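PDB 5V9X: ATP-dependent DNA helicase from Mycobacterium smegmatis, which unwinds RNA:DNA hybrids with 3'-to-5' polarity, probably by ATP-driven movement along a single-stranded DNA tracking strand. Local coordinates for residues Asn63-Val67 with Val235-Ser240; Thr187-Val193 with Ala220-Ser226. All blocks are in the same frame, centred on the assembly; numbering follows the deposited sequence.

Interaction 1. Residues Asn63-Val67 with Val235-Ser240; sequences NNTLV and VARFLS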
ATOM      1  N   ASN A  63      16.930  22.582   7.449  1.00 63.68           N
ATOM      2  CA  ASN A  63      16.177  22.260   6.246  1.00 64.99           C
ATOM      3  C   ASN A  63      15.277  21.050   6.460  1.00 58.73           C
ATOM      4  O   ASN A  63      15.618  20.117   7.191  1.00 58.75           O
ATOM      5  CB  ASN A  63      17.128  21.983   5.080  1.00 71.07           C
ATOM      6  CG  ASN A  63      18.113  23.107   4.849  1.00 78.10           C
ATOM      7  OD1 ASN A  63      17.732  24.275   4.759  1.00 78.94           O
ATOM      8  ND2 ASN A  63      19.392  22.761   4.762  1.00 81.16           N
ATOM      9  N   ASN A  64      14.110  21.080   5.817  1.00 48.95           N
ATOM     10  CA  ASN A  64      13.344  19.856   5.623  1.00 45.54           C
ATOM     11  C   ASN A  64      14.201  18.871   4.842  1.00 42.39           C
ATOM     12  O   ASN A  64      14.830  19.238   3.845  1.00 40.87           O
ATOM     13  CB  ASN A  64      12.041  20.146   4.874  1.00 48.43           C
ATOM     14  CG  ASN A  64      11.030  20.911   5.717  1.00 48.70           C
ATOM     15  OD1 ASN A  64      11.335  21.369   6.820  1.00 51.92           O
ATOM     16  ND2 ASN A  64       9.818  21.056   5.192  1.00 42.23           N
ATOM     17  N   THR A  65      14.245  17.623   5.302  1.00 44.46           N
ATOM     18  CA  THR A  65      15.175  16.643   4.760  1.00 44.85           C
ATOM     19  C   THR A  65      14.458  15.336   4.455  1.00 46.84           C
ATOM     20  O   THR A  65      13.711  14.823   5.293  1.00 52.97           O
ATOM     21  CB  THR A  65      16.327  16.389   5.738  1.00 47.84           C
ATOM     22  OG1 THR A  65      16.927  17.640   6.100  1.00 48.05           O
ATOM     23  CG2 THR A  65      17.378  15.488   5.103  1.00 50.53           C
ATOM     24  N   LEU A  66      14.690  14.802   3.259  1.00 44.09           N
ATOM     25  CA  LEU A  66      14.243  13.467   2.883  1.00 49.31           C
ATOM     26  C   LEU A  66      15.468  12.571   2.759  1.00 53.81           C
ATOM     27  O   LEU A  66      16.351  12.832   1.932  1.00 51.40           O
ATOM     28  CB  LEU A  66      13.459  13.489   1.571  1.00 50.76           C
ATOM     29  CG  LEU A  66      13.113  12.121   0.971  1.00 45.64           C
ATOM     30  CD1 LEU A  66      12.084  11.386   1.821  1.00 38.78           C
ATOM     31  CD2 LEU A  66      12.630  12.261  -0.467  1.00 45.74           C
ATOM     32  N   VAL A  67      15.522  11.526   3.578  1.00 52.35           N
ATOM     33  CA  VAL A  67      16.652  10.606   3.609  1.00 49.97           C
ATOM     34  C   VAL A  67      16.279   9.363   2.813  1.00 49.57           C
ATOM     35  O   VAL A  67      15.289   8.689   3.120  1.00 44.21           O
ATOM     36  CB  VAL A  67      17.045  10.252   5.051  1.00 47.65           C
ATOM     37  CG1 VAL A  67      18.311   9.410   5.066  1.00 42.82           C
ATOM     38  CG2 VAL A  67      17.227  11.523   5.874  1.00 47.37           C
ATOM     39  N   VAL A 235       8.258  12.669  -3.913  1.00 46.59           N
ATOM     40  CA  VAL A 235       8.091  12.309  -2.508  1.00 43.43           C
ATOM     41  C   VAL A 235       8.510  13.469  -1.612  1.00 46.10           C
ATOM     42  O   VAL A 235       7.880  13.738  -0.581  1.00 46.98           O
ATOM     43  CB  VAL A 235       8.882  11.026  -2.192  1.00 43.01           C
ATOM     44  CG1 VAL A 235       8.817  10.712  -0.708  1.00 37.63           C
ATOM     45  CG2 VAL A 235       8.349   9.863  -3.012  1.00 32.74           C
ATOM     46  N   ALA A 236       9.575  14.178  -1.997  1.00 45.49           N
ATOM     47  CA  ALA A 236       9.982  15.364  -1.252  1.00 44.61           C
ATOM     48  C   ALA A 236       8.916  16.448  -1.315  1.00 47.39           C
ATOM     49  O   ALA A 236       8.732  17.196  -0.347  1.00 49.58           O
ATOM     50  CB  ALA A 236      11.312  15.891  -1.791  1.00 43.22           C
ATOM     51  N   ARG A 237       8.206  16.550  -2.441  1.00 47.04           N
ATOM     52  CA  ARG A 237       7.103  17.498  -2.536  1.00 43.71           C
ATOM     53  C   ARG A 237       5.938  17.088  -1.644  1.00 45.33           C
ATOM     54  O   ARG A 237       5.245  17.950  -1.092  1.00 50.50           O
ATOM     55  CB  ARG A 237       6.645  17.626  -3.990  1.00 43.17           C
ATOM     56  CG  ARG A 237       5.793  18.852  -4.263  1.00 46.02           C
ATOM     57  CD  ARG A 237       5.320  18.897  -5.708  1.00 45.38           C
ATOM     58  NE  ARG A 237       4.248  17.940  -5.964  1.00 46.10           N
ATOM     59  CZ  ARG A 237       2.974  18.152  -5.646  1.00 50.15           C
ATOM     60  NH1 ARG A 237       2.619  19.285  -5.054  1.00 55.49           N
ATOM     61  NH2 ARG A 237       2.055  17.234  -5.917  1.00 44.18           N
ATOM     62  N   PHE A 238       5.701  15.783  -1.492  1.00 37.68           N
ATOM     63  CA  PHE A 238       4.662  15.341  -0.574  1.00 39.04           C
ATOM     64  C   PHE A 238       5.025  15.676   0.865  1.00 46.48           C
ATOM     65  O   PHE A 238       4.170  16.125   1.638  1.00 51.30           O
ATOM     66  CB  PHE A 238       4.416  13.839  -0.715  1.00 38.07           C
ATOM     67  CG  PHE A 238       3.520  13.279   0.355  1.00 38.64           C
ATOM     68  CD1 PHE A 238       2.145  13.395   0.251  1.00 34.21           C
ATOM     69  CD2 PHE A 238       4.052  12.657   1.473  1.00 43.61           C
ATOM     70  CE1 PHE A 238       1.317  12.896   1.231  1.00 32.59           C
ATOM     71  CE2 PHE A 238       3.226  12.154   2.463  1.00 46.95           C
ATOM     72  CZ  PHE A 238       1.857  12.277   2.339  1.00 43.37           C
ATOM     73  N   LEU A 239       6.290  15.463   1.239  1.00 47.84           N
ATOM     74  CA  LEU A 239       6.705  15.653   2.625  1.00 43.96           C
ATOM     75  C   LEU A 239       6.612  17.114   3.044  1.00 42.82           C
ATOM     76  O   LEU A 239       6.096  17.419   4.125  1.00 44.63           O
ATOM     77  CB  LEU A 239       8.129  15.127   2.816  1.00 41.24           C
ATOM     78  CG  LEU A 239       8.850  15.466   4.121  1.00 40.76           C
ATOM     79  CD1 LEU A 239       8.189  14.787   5.308  1.00 40.34           C
ATOM     80  CD2 LEU A 239      10.318  15.089   4.031  1.00 33.40           C
ATOM     81  N   SER A 240       7.088  18.033   2.204  1.00 42.98           N
ATOM     82  CA  SER A 240       7.210  19.431   2.596  1.00 47.81           C
ATOM     83  C   SER A 240       6.128  20.334   2.018  1.00 47.71           C
ATOM     84  O   SER A 240       5.964  21.457   2.503  1.00 50.51           O
ATOM     85  CB  SER A 240       8.577  19.980   2.184  1.00 51.76           C
ATOM     86  OG  SER A 240       9.628  19.182   2.701  1.00 57.64           O
TER
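Leu66, on strand 64-67, lays its isobutyl group against helix 235-240, which packs on one face of the parallel sheet in the RecA-like DEAD/DEAH-box domain. The short axes pass 9.0 Å apart with their N-to-C directions at 138°, so helix and strand run in roughly opposite senses. With CG anti to the backbone N (chi1 171°), Leu66 CD2 lies 4.1 Å from Ala236 CB. The same methyl lies 4.1 Å from Val235 CG1, the two side chains crossing at about a right angle. Leu239 comes in one helical turn beyond Val235: its CD2 sits 3.6 Å from the carbonyl O of Thr65 and also meets Leu66 CB at 4.3 Å. One methyl thus covers strand backbone and side chain together.

At the C-terminal end of the helix segment the contact turns polar. Asn64 and Ser240 both point toward the opposite segment, and Asn64 ND2 donates to Ser240 OG, which is also hydrogen-bonded to Thr245 OG1. Asn64 OD1 accepts from the backbone N of Arg222 on the adjacent strand, a second tie on the amide that should help fix its rotation. The ND2 to OG bond of Asn64 and Ser240 measures 3.1 Å, with an N-H...O angle of 157° and the oxygen close to the amide plane.

Interaction 2. Residues Thr187-Val193 with Ala220-Ser226; sequences TVIVDEV and AQRIGLS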
ATOM      1  N   THR A 187      10.112  19.512  15.516  1.00 47.46           N
ATOM      2  CA  THR A 187      10.518  18.548  14.505  1.00 45.98           C
ATOM      3  C   THR A 187       9.375  17.581  14.237  1.00 49.59           C
ATOM      4  O   THR A 187       8.642  17.201  15.155  1.00 58.43           O
ATOM      5  CB  THR A 187      11.772  17.770  14.948  1.00 46.78           C
ATOM      6  OG1 THR A 187      12.834  18.687  15.242  1.00 49.31           O
ATOM      7  CG2 THR A 187      12.233  16.804  13.863  1.00 43.39           C
ATOM      8  N   VAL A 188       9.221  17.196  12.972  1.00 43.56           N
ATOM      9  CA  VAL A 188       8.248  16.191  12.561  1.00 42.09           C
ATOM     10  C   VAL A 188       8.963  15.174  11.684  1.00 49.75           C
ATOM     11  O   VAL A 188       9.451  15.517  10.600  1.00 55.99           O
ATOM     12  CB  VAL A 188       7.055  16.807  11.810  1.00 42.48           C
ATOM     13  CG1 VAL A 188       6.197  15.710  11.199  1.00 38.44           C
ATOM     14  CG2 VAL A 188       6.226  17.665  12.751  1.00 48.25           C
ATOM     15  N   ILE A 189       9.024  13.930  12.149  1.00 46.56           N
ATOM     16  CA  ILE A 189       9.619  12.831  11.400  1.00 40.66           C
ATOM     17  C   ILE A 189       8.495  12.009  10.789  1.00 41.73           C
ATOM     18  O   ILE A 189       7.584  11.565  11.502  1.00 44.06           O
ATOM     19  CB  ILE A 189      10.514  11.959  12.299  1.00 36.02           C
ATOM     20  CG1 ILE A 189      11.546  12.820  13.030  1.00 33.24           C
ATOM     21  CG2 ILE A 189      11.203  10.877  11.479  1.00 31.67           C
ATOM     22  CD1 ILE A 189      12.430  12.037  13.978  1.00 31.91           C
ATOM     23  N   VAL A 190       8.544  11.815   9.477  1.00 41.61           N
ATOM     24  CA  VAL A 190       7.582  10.992   8.759  1.00 40.54           C
ATOM     25  C   VAL A 190       8.350   9.791   8.226  1.00 42.59           C
ATOM     26  O   VAL A 190       8.975   9.857   7.161  1.00 46.49           O
ATOM     27  CB  VAL A 190       6.880  11.761   7.634  1.00 40.70           C
ATOM     28  CG1 VAL A 190       5.942  10.839   6.867  1.00 36.99           C
ATOM     29  CG2 VAL A 190       6.112  12.944   8.204  1.00 41.68           C
ATOM     30  N   ASP A 191       8.313   8.694   8.976  1.00 40.27           N
ATOM     31  CA  ASP A 191       9.018   7.478   8.600  1.00 41.04           C
ATOM     32  C   ASP A 191       8.222   6.709   7.554  1.00 38.54           C
ATOM     33  O   ASP A 191       6.989   6.716   7.555  1.00 46.98           O
ATOM     34  CB  ASP A 191       9.252   6.603   9.827  1.00 44.85           C
ATOM     35  CG  ASP A 191      10.465   5.711   9.690  1.00 49.10           C
ATOM     36  OD1 ASP A 191      10.897   5.460   8.546  1.00 49.75           O
ATOM     37  OD2 ASP A 191      10.985   5.261  10.732  1.00 49.83           O
ATOM     38  N   GLU A 192       8.946   6.036   6.663  1.00 40.83           N
ATOM     39  CA  GLU A 192       8.349   5.254   5.580  1.00 47.01           C
ATOM     40  C   GLU A 192       7.376   6.107   4.767  1.00 47.76           C
ATOM     41  O   GLU A 192       6.230   5.728   4.519  1.00 47.01           O
ATOM     42  CB  GLU A 192       7.664   3.999   6.124  1.00 49.78           C
ATOM     43  CG  GLU A 192       8.512   3.192   7.096  1.00 51.22           C
ATOM     44  CD  GLU A 192       9.809   2.696   6.484  1.00 56.02           C
ATOM     45  OE1 GLU A 192       9.883   2.568   5.241  1.00 58.12           O
ATOM     46  OE2 GLU A 192      10.761   2.432   7.251  1.00 57.33           O
ATOM     47  N   VAL A 193       7.858   7.279   4.346  1.00 49.93           N
ATOM     48  CA  VAL A 193       6.999   8.261   3.694  1.00 48.60           C
ATOM     49  C   VAL A 193       6.458   7.756   2.360  1.00 48.51           C
ATOM     50  O   VAL A 193       5.417   8.237   1.893  1.00 52.36           O
ATOM     51  CB  VAL A 193       7.773   9.586   3.532  1.00 44.67           C
ATOM     52  CG1 VAL A 193       8.971   9.398   2.616  1.00 44.03           C
ATOM     53  CG2 VAL A 193       6.862  10.699   3.032  1.00 45.89           C
ATOM     54  N   ALA A 220       6.926  23.322  11.784  1.00 47.97           N
ATOM     55  CA  ALA A 220       7.961  22.406  12.231  1.00 41.52           C
ATOM     56  C   ALA A 220       8.822  21.940  11.064  1.00 42.48           C
ATOM     57  O   ALA A 220       8.390  21.918   9.908  1.00 45.00           O
ATOM     58  CB  ALA A 220       7.337  21.198  12.931  1.00 40.24           C
ATOM     59  N   GLN A 221      10.059  21.576  11.382  1.00 44.94           N
ATOM     60  CA  GLN A 221      10.941  20.946  10.413  1.00 45.83           C
ATOM     61  C   GLN A 221      10.454  19.531  10.124  1.00 50.63           C
ATOM     62  O   GLN A 221      10.136  18.775  11.048  1.00 55.00           O
ATOM     63  CB  GLN A 221      12.371  20.923  10.953  1.00 40.64           C
ATOM     64  CG  GLN A 221      13.402  20.316  10.025  1.00 42.94           C
ATOM     65  CD  GLN A 221      14.769  20.219  10.677  1.00 44.31           C
ATOM     66  OE1 GLN A 221      14.882  19.909  11.864  1.00 47.11           O
ATOM     67  NE2 GLN A 221      15.815  20.490   9.907  1.00 43.45           N
ATOM     68  N   ARG A 222      10.387  19.172   8.844  1.00 49.16           N
ATOM     69  CA  ARG A 222       9.849  17.886   8.415  1.00 44.76           C
ATOM     70  C   ARG A 222      10.967  17.002   7.879  1.00 45.33           C
ATOM     71  O   ARG A 222      11.732  17.421   7.005  1.00 47.99           O
ATOM     72  CB  ARG A 222       8.766  18.073   7.351  1.00 35.64           C
ATOM     73  CG  ARG A 222       7.560  18.848   7.845  1.00 34.61           C
ATOM     74  CD  ARG A 222       6.467  18.905   6.797  1.00 34.59           C
ATOM     75  NE  ARG A 222       5.369  19.769   7.211  1.00 43.31           N
ATOM     76  CZ  ARG A 222       4.258  19.958   6.507  1.00 48.69           C
ATOM     77  NH1 ARG A 222       4.091  19.343   5.345  1.00 48.31           N
ATOM     78  NH2 ARG A 222       3.311  20.767   6.969  1.00 51.08           N
ATOM     79  N   ILE A 223      11.048  15.777   8.394  1.00 44.21           N
ATOM     80  CA  ILE A 223      12.070  14.813   8.003  1.00 47.36           C
ATOM     81  C   ILE A 223      11.380  13.539   7.538  1.00 50.37           C
ATOM     82  O   ILE A 223      10.523  12.998   8.244  1.00 56.63           O
ATOM     83  CB  ILE A 223      13.043  14.517   9.160  1.00 48.79           C
ATOM     84  CG1 ILE A 223      13.725  15.807   9.622  1.00 55.48           C
ATOM     85  CG2 ILE A 223      14.074  13.482   8.736  1.00 45.64           C
ATOM     86  CD1 ILE A 223      14.391  15.696  10.977  1.00 55.33           C
ATOM     87  N   GLY A 224      11.753  13.064   6.352  1.00 48.72           N
ATOM     88  CA  GLY A 224      11.182  11.857   5.789  1.00 47.68           C
ATOM     89  C   GLY A 224      12.242  10.792   5.581  1.00 52.22           C
ATOM     90  O   GLY A 224      13.403  11.094   5.294  1.00 55.07           O
ATOM     91  N   LEU A 225      11.827   9.533   5.724  1.00 48.23           N
ATOM     92  CA  LEU A 225      12.720   8.387   5.635  1.00 43.98           C
ATOM     93  C   LEU A 225      12.078   7.306   4.780  1.00 42.33           C
ATOM     94  O   LEU A 225      10.882   7.034   4.913  1.00 43.47           O
ATOM     95  CB  LEU A 225      13.034   7.819   7.025  1.00 45.64           C
ATOM     96  CG  LEU A 225      13.407   8.825   8.112  1.00 43.18           C
ATOM     97  CD1 LEU A 225      13.451   8.157   9.477  1.00 38.54           C
ATOM     98  CD2 LEU A 225      14.738   9.471   7.786  1.00 44.44           C
ATOM     99  N   SER A 226      12.874   6.694   3.906  1.00 40.87           N
ATOM    100  CA  SER A 226      12.413   5.564   3.109  1.00 44.03           C
ATOM    101  C   SER A 226      13.576   4.989   2.318  1.00 49.08           C
ATOM    102  O   SER A 226      14.425   5.734   1.823  1.00 57.33           O
ATOM    103  CB  SER A 226      11.284   5.964   2.151  1.00 41.23           C
ATOM    104  OG  SER A 226      10.890   4.862   1.350  1.00 39.38           O
TER
HETATM  105  O   HOH W   1      15.637  17.371  14.038  1.00 41.79           O
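Val188 and Val190 lie opposite Arg222 and Gly224 and both bond to the backbone of Ile223, between them, in adjacent parallel strands of the helicase's RecA-like sheet. Strands 187-191 and 221-226 diverge by 18° with axes 4.6 Å apart at closest approach. Val188 N donates to Gln221 O and its O accepts from Ile223 N. Two residues on, Val190 repeats the pattern: its N donates to Ile223 O, and Leu225 N donates to Val190 O from a position tilted from the carbonyl plane. Leu225 O then receives Val193 N at 3.1 Å, joining the strand to the turn of the DEVH sequence at 191-194, the DEAD/DEAH box. Glu192 of this motif touches the bound AMP-PNP and approaches the magnesium, so the strand pair leads into the nucleotide site.

Side chains alternate between two faces. On one, Thr187 CG2 meets Ile223 CD1 at 3.8 Å, and Ile189 CG2 touches Leu225 CD1 at 4.1 Å. Asp191, with CG anti to the backbone N (chi1 -153°), sets OD1 3.5 Å from Leu225 CB, while OD2 is hydrogen-bonded to Tyr102 OH. On the other face Val188 CG2 rests 3.7 Å from Ala220 CB. Gly224 presents no side chain there, and Val193 CG1 lies nearby, 3.8 Å from Leu225 O.

Farther out, Arg222 extends to salt bridges from NH2 with Asp213 and Glu210, and its NH1 bonds Leu239 O, tying this strand to helices 200-213 and 232-240. Helix 75-88 covers the Ile189, Ile223 and Leu225 face through Ala79, with Phe80 also on Ile189. Helices 200-213 and 232-240 cover the Val188 and Val190 face, while strands 100-103 and 64-68 flank the pair in the sheet.

How the interactions relate
The two interactions, their centres 7 Å apart, share one sheet in which strands 64-68 and 221-226 are neighbours. Val67 N lies 2.8 Å from Gly224 O, and Asn63 O lies 2.7 Å from Gln221 NE2, both probable hydrogen bonds. The helix of interaction 1 also covers interaction 2: Leu239 CD2 packs 3.4 Å from Gly224 N, and Val235 CG1 meets Val193 CG1 at 3.6 Å. Their relation to the nucleotide differs. Measured between nearest atoms, the side chain of Glu192 in interaction 2 is about 3 Å from both magnesium and AMP-PNP, whereas that of Leu66 in interaction 1 is about 11 Å from each, so that contact is set back from the nucleotide.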